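Local coordinates for hydroxylase, putative (Mycobacterium tuberculosis, PDB 3AFE), which probably catalyses the FMNH2-dependent ortho-hydroxylation of a phenolic secosteroid during cholesterol breakdown, as the oxygenase part of a two-component monooxygenase, at residues Asp291-Gln296 and Val327-Arg332; Glu70-Leu75 and Ile241-Val246; Gly251-His256 and Asp338-Ala343. All coordinates share one frame; numbering follows the deposited sequence.

Contact 1: Asp291-Gln296 and Val327-Arg332; sequences DAAWRQ and VRATGR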
loop_
_atom_site.group_PDB
_atom_site.type_symbol
_atom_site.label_atom_id
_atom_site.label_comp_id
_atom_site.label_asym_id
_atom_site.label_seq_id
_atom_site.Cartn_x
_atom_site.Cartn_y
_atom_site.Cartn_z
ATOM N N ASP A 291 9.614 12.811 7.585
ATOM C CA ASP A 291 9.964 14.190 7.283
ATOM C C ASP A 291 8.768 14.922 6.673
ATOM O O ASP A 291 8.531 16.100 6.959
ATOM C CB ASP A 291 11.158 14.251 6.336
ATOM C CG ASP A 291 11.541 15.668 5.986
ATOM O OD1 ASP A 291 12.118 16.364 6.848
ATOM O OD2 ASP A 291 11.260 16.089 4.849
ATOM N N ALA A 292 8.009 14.209 5.844
ATOM C CA ALA A 292 6.865 14.796 5.158
ATOM C C ALA A 292 5.685 15.044 6.103
ATOM O O ALA A 292 5.004 16.061 5.999
ATOM C CB ALA A 292 6.446 13.933 3.971
ATOM N N ALA A 293 5.449 14.120 7.024
ATOM C CA ALA A 293 4.463 14.336 8.069
ATOM C C ALA A 293 4.803 15.613 8.835
ATOM O O ALA A 293 3.922 16.430 9.113
ATOM C CB ALA A 293 4.438 13.155 9.018
ATOM N N TRP A 294 6.076 15.788 9.182
ATOM C CA TRP A 294 6.463 16.964 9.958
ATOM C C TRP A 294 6.432 18.278 9.158
ATOM O O TRP A 294 5.899 19.275 9.653
ATOM C CB TRP A 294 7.805 16.782 10.683
ATOM C CG TRP A 294 8.067 17.873 11.675
ATOM C CD1 TRP A 294 8.964 18.887 11.550
ATOM C CD2 TRP A 294 7.399 18.081 12.938
ATOM N NE1 TRP A 294 8.912 19.708 12.654
ATOM C CE2 TRP A 294 7.956 19.240 13.518
ATOM C CE3 TRP A 294 6.395 17.396 13.633
ATOM C CZ2 TRP A 294 7.539 19.736 14.763
ATOM C CZ3 TRP A 294 5.987 17.890 14.879
ATOM C CH2 TRP A 294 6.565 19.046 15.427
ATOM N N ARG A 295 6.971 18.280 7.935
ATOM C CA ARG A 295 6.946 19.483 7.096
ATOM C C ARG A 295 5.548 20.078 7.014
ATOM O O ARG A 295 5.367 21.272 7.251
ATOM C CB ARG A 295 7.444 19.225 5.667
ATOM C CG ARG A 295 8.932 19.098 5.517
ATOM C CD ARG A 295 9.277 18.622 4.104
ATOM N NE ARG A 295 10.718 18.541 3.884
ATOM C CZ ARG A 295 11.522 19.601 3.876
ATOM N NH1 ARG A 295 11.028 20.819 4.083
ATOM N NH2 ARG A 295 12.820 19.450 3.666
ATOM N N GLN A 296 4.554 19.268 6.661
ATOM C CA GLN A 296 3.233 19.866 6.485
ATOM C C GLN A 296 2.458 20.078 7.790
ATOM O O GLN A 296 1.717 21.054 7.904
ATOM C CB GLN A 296 2.409 19.223 5.354
ATOM C CG GLN A 296 2.260 17.749 5.411
ATOM C CD GLN A 296 1.914 17.151 4.057
ATOM O OE1 GLN A 296 1.651 15.960 3.960
ATOM N NE2 GLN A 296 1.907 17.976 3.006
ATOM N N VAL A 327 -4.298 14.709 9.833
ATOM C CA VAL A 327 -4.669 13.303 10.023
ATOM C C VAL A 327 -3.777 12.430 9.164
ATOM O O VAL A 327 -3.639 11.221 9.398
ATOM C CB VAL A 327 -6.136 13.004 9.666
ATOM C CG1 VAL A 327 -7.067 13.915 10.454
ATOM C CG2 VAL A 327 -6.362 13.116 8.159
ATOM N N ARG A 328 -3.180 13.072 8.161
ATOM C CA ARG A 328 -2.349 12.412 7.185
ATOM C C ARG A 328 -0.968 12.217 7.793
ATOM O O ARG A 328 -0.321 11.201 7.570
ATOM C CB ARG A 328 -2.277 13.288 5.936
ATOM C CG ARG A 328 -2.316 12.538 4.628
ATOM C CD ARG A 328 -1.077 11.725 4.476
ATOM N NE ARG A 328 -1.099 10.859 3.300
ATOM C CZ ARG A 328 -2.186 10.317 2.763
ATOM N NH1 ARG A 328 -3.383 10.531 3.291
ATOM N NH2 ARG A 328 -2.068 9.540 1.688
ATOM N N ALA A 329 -0.523 13.200 8.568
ATOM C CA ALA A 329 0.724 13.092 9.321
ATOM C C ALA A 329 0.667 11.914 10.289
ATOM O O ALA A 329 1.610 11.121 10.384
ATOM C CB ALA A 329 0.985 14.376 10.091
ATOM N N THR A 330 -0.438 11.810 11.023
ATOM C CA THR A 330 -0.618 10.699 11.944
ATOM C C THR A 330 -0.474 9.376 11.208
ATOM O O THR A 330 0.287 8.516 11.630
ATOM C CB THR A 330 -1.971 10.755 12.661
ATOM O OG1 THR A 330 -1.912 11.748 13.690
ATOM C CG2 THR A 330 -2.285 9.409 13.284
ATOM N N GLY A 331 -1.187 9.233 10.094
ATOM C CA GLY A 331 -1.121 8.027 9.279
ATOM C C GLY A 331 0.270 7.652 8.778
ATOM O O GLY A 331 0.642 6.474 8.800
ATOM N N ARG A 332 1.034 8.649 8.329
ATOM C CA ARG A 332 2.380 8.444 7.799
ATOM C C ARG A 332 3.342 7.988 8.866
ATOM O O ARG A 332 4.190 7.129 8.637
ATOM C CB ARG A 332 2.910 9.744 7.222
ATOM C CG ARG A 332 2.396 10.016 5.851
ATOM C CD ARG A 332 2.655 11.445 5.442
ATOM N NE ARG A 332 2.028 11.699 4.154
ATOM C CZ ARG A 332 2.046 12.871 3.556
ATOM N NH1 ARG A 332 2.671 13.883 4.138
ATOM N NH2 ARG A 332 1.456 13.026 2.386
#
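Ala293 and Ala329 meet where two long antiparallel helices, 277-308 and 316-343, pack in the C-terminal helical bundle of the acyl-CoA dehydrogenase fold. Their small methyl groups allow close backbones: Ala293 CA and Ala329 CA are 4.1 Å apart, although the axes of the short segments keep 8.6 Å between them and run at 161°. Ala293 CB lies 3.8 Å from Ala329 CB, and Ala329 CB also comes to 3.7 Å from Ala293 O. Beside this alanine pair, Arg332 CB reaches Ala293 CB at 4.1 Å.

The rest of Arg332 is stretched from CG to NE and carries its guanidinium to the flank of 291-296, where Ala292 O lies at its edge. Gln296 comes across it at about a right angle. Its chi1 of 53° sets CG between the backbone N and the carbonyl carbon, and the extended remainder delivers OE1 to Arg332 NH1, with amide and guanidinium planes 19° apart. The modelled separation is too short for an ordinary hydrogen bond, so the precise geometry is doubtful.

A neighbouring subunit completes the polar flank: Asp289 of the second subunit is salt-bridged to Arg332 and Arg328. Within 291-296, Arg295 NE is salt-bridged to Asp291 OD2 at 2.7 Å, and that same oxygen accepts NE2 of Gln296 from the second subunit.

Contact 2: Glu70-Leu75 and Ile241-Val246; sequences EATRRL and ISAPIV
Thr72 faces Ala243 and Pro244 across a buried crossing of helices 65-76 and 233-266, whose short segments run at 40° with axes only 7.4 Å apart. The van der Waals part is slight and close. Thr72 OG1 touches Ala243 CB at 3.4 Å and stands 4.1 Å from Pro244 CD, while Arg73 CA comes to 4.2 Å from Ala243 O. Arg73 CG only just approaches Val246 C, at 4.5 Å.

Hydrogen bonding across the pair is absent, and the Thr72 hydroxyl, though it touches Ala243, is hydrogen-bonded within its own helix to Phe69 O. A chi1 of 74° allows this, setting OG1 between the backbone N and the carbonyl carbon. On the opposite helix, Pro244 supplies no N-H to the turn before it, and the helix is kinked there.

Glu70, Arg73 and Arg74 form a salt-bridge network. Arg73 grips the Glu70 carboxylate side-on, NH2 to OE1 and NE to OE2, each at 3.0 Å. Arg74 NE adds a nearly straight bond to Glu70 OE1 at 2.7 Å, and approaches from the same face of the carboxylate as Arg73 NH2. Arg74 is also salt-bridged to Asp17, and Arg73 makes cation-pi contacts with Tyr250 and Trp294.

Such a meeting of N-terminal helical domain and C-terminal bundle is characteristic of the acyl-CoA dehydrogenase fold. Here it lies close to Trp84, a probable FMN-binding residue.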
loop_
_atom_site.group_PDB
_atom_site.type_symbol
_atom_site.label_atom_id
_atom_site.label_comp_id
_atom_site.label_asym_id
_atom_site.label_seq_id
_atom_site.Cartn_x
_atom_site.Cartn_y
_atom_site.Cartn_z
ATOM N N GLU A 70 7.172 21.645 18.438
ATOM C CA GLU A 70 8.530 21.101 18.377
ATOM C C GLU A 70 8.950 20.432 19.682
ATOM O O GLU A 70 9.611 19.395 19.665
ATOM C CB GLU A 70 9.545 22.185 18.014
ATOM C CG GLU A 70 11.016 21.764 18.239
ATOM C CD GLU A 70 11.457 20.577 17.367
ATOM O OE1 GLU A 70 12.574 20.051 17.588
ATOM O OE2 GLU A 70 10.696 20.165 16.464
ATOM N N ALA A 71 8.563 21.021 20.811
ATOM C CA ALA A 71 8.993 20.512 22.111
ATOM C C ALA A 71 8.315 19.188 22.417
ATOM O O ALA A 71 8.947 18.254 22.903
ATOM C CB ALA A 71 8.719 21.526 23.208
ATOM N N THR A 72 7.027 19.108 22.122
ATOM C CA THR A 72 6.295 17.862 22.282
ATOM C C THR A 72 6.864 16.771 21.372
ATOM O O THR A 72 6.926 15.600 21.755
ATOM C CB THR A 72 4.785 18.040 21.994
ATOM O OG1 THR A 72 4.571 18.182 20.583
ATOM C CG2 THR A 72 4.248 19.267 22.715
ATOM N N ARG A 73 7.278 17.150 20.169
ATOM C CA ARG A 73 7.891 16.180 19.280
ATOM C C ARG A 73 9.132 15.620 19.956
ATOM O O ARG A 73 9.304 14.414 20.035
ATOM C CB ARG A 73 8.236 16.803 17.927
ATOM C CG ARG A 73 8.621 15.806 16.860
ATOM C CD ARG A 73 9.269 16.519 15.700
ATOM N NE ARG A 73 10.502 17.168 16.128
ATOM C CZ ARG A 73 11.686 16.563 16.159
ATOM N NH1 ARG A 73 11.789 15.301 15.772
ATOM N NH2 ARG A 73 12.762 17.219 16.570
ATOM N N ARG A 74 9.986 16.496 20.465
ATOM C CA ARG A 74 11.192 16.053 21.160
ATOM C C ARG A 74 10.883 15.155 22.348
ATOM O O ARG A 74 11.538 14.128 22.539
ATOM C CB ARG A 74 12.036 17.238 21.621
ATOM C CG ARG A 74 12.609 18.073 20.502
ATOM C CD ARG A 74 13.414 19.203 21.079
ATOM N NE ARG A 74 13.770 20.172 20.059
ATOM C CZ ARG A 74 14.575 21.206 20.274
ATOM N NH1 ARG A 74 15.096 21.385 21.479
ATOM N NH2 ARG A 74 14.858 22.059 19.293
ATOM N N LEU A 75 9.909 15.533 23.164
ATOM C CA LEU A 75 9.609 14.718 24.332
ATOM C C LEU A 75 9.062 13.355 23.883
ATOM O O LEU A 75 9.443 12.304 24.404
ATOM C CB LEU A 75 8.629 15.429 25.274
ATOM C CG LEU A 75 9.013 16.729 26.010
ATOM C CD1 LEU A 75 7.766 17.383 26.590
ATOM C CD2 LEU A 75 10.076 16.559 27.118
ATOM N N ILE A 241 -2.575 16.538 19.135
ATOM C CA ILE A 241 -2.617 15.079 19.031
ATOM C C ILE A 241 -1.588 14.506 18.049
ATOM O O ILE A 241 -1.033 13.435 18.280
ATOM C CB ILE A 241 -4.008 14.554 18.581
ATOM C CG1 ILE A 241 -5.064 14.846 19.642
ATOM C CG2 ILE A 241 -3.931 13.061 18.322
ATOM C CD1 ILE A 241 -4.574 14.608 21.071
ATOM N N SER A 242 -1.344 15.197 16.941
ATOM C CA SER A 242 -0.486 14.622 15.915
ATOM C C SER A 242 0.995 14.824 16.194
ATOM O O SER A 242 1.784 13.906 15.992
ATOM C CB SER A 242 -0.864 15.106 14.511
ATOM O OG SER A 242 -2.127 14.589 14.131
ATOM N N ALA A 243 1.362 16.007 16.672
ATOM C CA ALA A 243 2.767 16.317 16.913
ATOM C C ALA A 243 3.499 15.221 17.687
ATOM O O ALA A 243 4.512 14.712 17.211
ATOM C CB ALA A 243 2.918 17.657 17.604
ATOM N N PRO A 244 2.984 14.845 18.877
ATOM C CA PRO A 244 3.651 13.805 19.671
ATOM C C PRO A 244 3.758 12.485 18.916
ATOM O O PRO A 244 4.776 11.807 19.013
ATOM C CB PRO A 244 2.725 13.626 20.876
ATOM C CG PRO A 244 1.896 14.865 20.925
ATOM C CD PRO A 244 1.751 15.331 19.521
ATOM N N ILE A 245 2.717 12.109 18.187
ATOM C CA ILE A 245 2.782 10.896 17.383
ATOM C C ILE A 245 3.944 10.948 16.372
ATOM O O ILE A 245 4.706 9.986 16.236
ATOM C CB ILE A 245 1.441 10.603 16.678
ATOM C CG1 ILE A 245 0.338 10.388 17.731
ATOM C CG2 ILE A 245 1.593 9.402 15.758
ATOM C CD1 ILE A 245 -0.997 9.859 17.205
ATOM N N VAL A 246 4.107 12.075 15.688
ATOM C CA VAL A 246 5.223 12.217 14.755
ATOM C C VAL A 246 6.541 12.086 15.509
ATOM O O VAL A 246 7.500 11.460 15.027
ATOM C CB VAL A 246 5.162 13.552 13.982
ATOM C CG1 VAL A 246 6.330 13.660 13.021
ATOM C CG2 VAL A 246 3.826 13.668 13.236
#

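Contact 3: Gly251-His256 and Asp338-Ala343; sequences GAYAAH and DRLFEA
Leu340 wedges its forked end between Tyr253 and His256, joining helices 233-266 and 316-343, two members of the C-terminal bundle of the acyl-CoA dehydrogenase fold that run roughly parallel, at 25°. The fork is the tight part. Leu340 CD1 presses on the backbone, 3.5 Å from Tyr253 CA, and Leu340 CD2 comes to 3.4 Å from His256 CD2. A chi1 of -65° carries CG to the side of the other helix, and chi2 of 167° spreads the methyls between Tyr253 and His256. One turn further along, Ala343 CB meets His256 CE1 at 3.5 Å, coming obliquely to the imidazole, while Leu340 O lies over one ring face.

The pair is thinner on the Tyr253 side, where the side chain leads away from 338-343 and only its CB and one ring edge reach Leu340 CD1. It packs instead on Ile283 and Ala287, and its hydroxyl is hydrogen-bonded to Glu384 of the second subunit. On the far side of 338-343, partly exposed Glu342 forms a salt bridge with Arg366 of the third subunit.

His256 has its polar partner just beyond the helix segment. His256 ND1 lies 3.5 Å from Leu340 O but is badly aligned for a bond with it, and is hydrogen-bonded to Ser344 OG.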
loop_
_atom_site.group_PDB
_atom_site.type_symbol
_atom_site.label_atom_id
_atom_site.label_comp_id
_atom_site.label_asym_id
_atom_site.label_seq_id
_atom_site.Cartn_x
_atom_site.Cartn_y
_atom_site.Cartn_z
ATOM N N GLY A 251 11.380 8.775 17.200
ATOM C CA GLY A 251 12.026 7.932 18.186
ATOM C C GLY A 251 12.282 6.551 17.633
ATOM O O GLY A 251 13.399 6.055 17.713
ATOM N N ALA A 252 11.250 5.940 17.058
ATOM C CA ALA A 252 11.378 4.620 16.456
ATOM C C ALA A 252 12.436 4.625 15.362
ATOM O O ALA A 252 13.298 3.746 15.318
ATOM C CB ALA A 252 10.041 4.152 15.901
ATOM N N TYR A 253 12.385 5.631 14.494
ATOM C CA TYR A 253 13.356 5.730 13.413
ATOM C C TYR A 253 14.803 5.565 13.897
ATOM O O TYR A 253 15.543 4.740 13.361
ATOM C CB TYR A 253 13.198 7.044 12.637
ATOM C CG TYR A 253 14.181 7.176 11.487
ATOM C CD1 TYR A 253 13.924 6.584 10.254
ATOM C CD2 TYR A 253 15.368 7.883 11.640
ATOM C CE1 TYR A 253 14.811 6.699 9.202
ATOM C CE2 TYR A 253 16.267 8.006 10.593
ATOM C CZ TYR A 253 15.985 7.410 9.374
ATOM O OH TYR A 253 16.881 7.522 8.328
ATOM N N ALA A 254 15.194 6.340 14.908
ATOM C CA ALA A 254 16.554 6.278 15.465
ATOM C C ALA A 254 16.850 4.971 16.206
ATOM O O ALA A 254 17.978 4.476 16.182
ATOM C CB ALA A 254 16.832 7.489 16.384
ATOM N N ALA A 255 15.847 4.419 16.880
ATOM C CA ALA A 255 16.039 3.139 17.543
ATOM C C ALA A 255 16.381 2.126 16.462
ATOM O O ALA A 255 17.383 1.414 16.556
ATOM C CB ALA A 255 14.786 2.726 18.290
ATOM N N HIS A 256 15.567 2.094 15.412
ATOM C CA HIS A 256 15.783 1.124 14.360
ATOM C C HIS A 256 17.139 1.317 13.676
ATOM O O HIS A 256 17.921 0.358 13.553
ATOM C CB HIS A 256 14.662 1.138 13.330
ATOM C CG HIS A 256 14.943 0.270 12.146
ATOM N ND1 HIS A 256 15.092 -1.096 12.248
ATOM C CD2 HIS A 256 15.161 0.575 10.845
ATOM C CE1 HIS A 256 15.367 -1.597 11.058
ATOM N NE2 HIS A 256 15.415 -0.604 10.189
ATOM N N ASP A 338 5.369 1.168 11.804
ATOM C CA ASP A 338 5.079 -0.243 11.561
ATOM C C ASP A 338 6.229 -0.904 10.802
ATOM O O ASP A 338 6.637 -2.025 11.114
ATOM C CB ASP A 338 3.782 -0.409 10.760
ATOM C CG ASP A 338 2.527 -0.238 11.616
ATOM O OD1 ASP A 338 2.656 0.196 12.784
ATOM O OD2 ASP A 338 1.414 -0.554 11.119
ATOM N N ARG A 339 6.742 -0.205 9.794
ATOM C CA ARG A 339 7.775 -0.760 8.928
ATOM C C ARG A 339 9.107 -0.895 9.656
ATOM O O ARG A 339 9.768 -1.933 9.572
ATOM C CB ARG A 339 7.919 0.060 7.637
ATOM C CG ARG A 339 7.162 -0.552 6.454
ATOM C CD ARG A 339 7.148 0.356 5.235
ATOM N NE ARG A 339 6.075 1.349 5.293
ATOM C CZ ARG A 339 5.877 2.301 4.379
ATOM N NH1 ARG A 339 4.869 3.156 4.526
ATOM N NH2 ARG A 339 6.683 2.404 3.321
ATOM N N LEU A 340 9.480 0.155 10.381
ATOM C CA LEU A 340 10.703 0.152 11.166
ATOM C C LEU A 340 10.680 -0.962 12.199
ATOM O O LEU A 340 11.666 -1.690 12.365
ATOM C CB LEU A 340 10.875 1.500 11.857
ATOM C CG LEU A 340 11.085 2.659 10.885
ATOM C CD1 LEU A 340 10.932 3.995 11.592
ATOM C CD2 LEU A 340 12.452 2.550 10.226
ATOM N N PHE A 341 9.544 -1.085 12.886
ATOM C CA PHE A 341 9.359 -2.078 13.936
ATOM C C PHE A 341 9.450 -3.518 13.409
ATOM O O PHE A 341 10.163 -4.343 13.979
ATOM C CB PHE A 341 8.044 -1.834 14.678
ATOM C CG PHE A 341 7.631 -2.972 15.571
ATOM C CD1 PHE A 341 8.323 -3.243 16.738
ATOM C CD2 PHE A 341 6.548 -3.759 15.247
ATOM C CE1 PHE A 341 7.948 -4.283 17.554
ATOM C CE2 PHE A 341 6.164 -4.799 16.070
ATOM C CZ PHE A 341 6.868 -5.060 17.215
ATOM N N GLU A 342 8.739 -3.809 12.324
ATOM C CA GLU A 342 8.878 -5.100 11.636
ATOM C C GLU A 342 10.351 -5.381 11.332
ATOM O O GLU A 342 10.881 -6.422 11.704
ATOM C CB GLU A 342 8.066 -5.111 10.325
ATOM C CG GLU A 342 8.181 -6.397 9.497
ATOM C CD GLU A 342 7.540 -6.303 8.091
ATOM O OE1 GLU A 342 7.477 -5.186 7.517
ATOM O OE2 GLU A 342 7.111 -7.355 7.549
ATOM N N ALA A 343 11.005 -4.435 10.664
ATOM C CA ALA A 343 12.405 -4.579 10.262
ATOM C C ALA A 343 13.367 -4.828 11.426
ATOM O O ALA A 343 14.369 -5.518 11.264
ATOM C CB ALA A 343 12.858 -3.356 9.464
#

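In the fold
All three contacts are buried, but they lie at different distances from the chain's centre, about 8 Å (contact 2), 15 Å (contact 1) and 22 Å (contact 3), measured between centres. No other subunit touches contact 2, whereas both others reach neighbouring chains. Contacts 1 and 3 share helix 316-343, contacts 2 and 3 share helix 233-266, and contact 1 is nested within the chain loop closed by contact 3. Trp294, packed on Arg73 and Val246, and the probable Thr330-Ser242 hydrogen bond tie contact 1 to contact 2. Contact 1 adds polar groups to alanines, contact 2 has its charges on one of its helices, with no polar bond across the pair, and contact 3 relies on leucine and histidine.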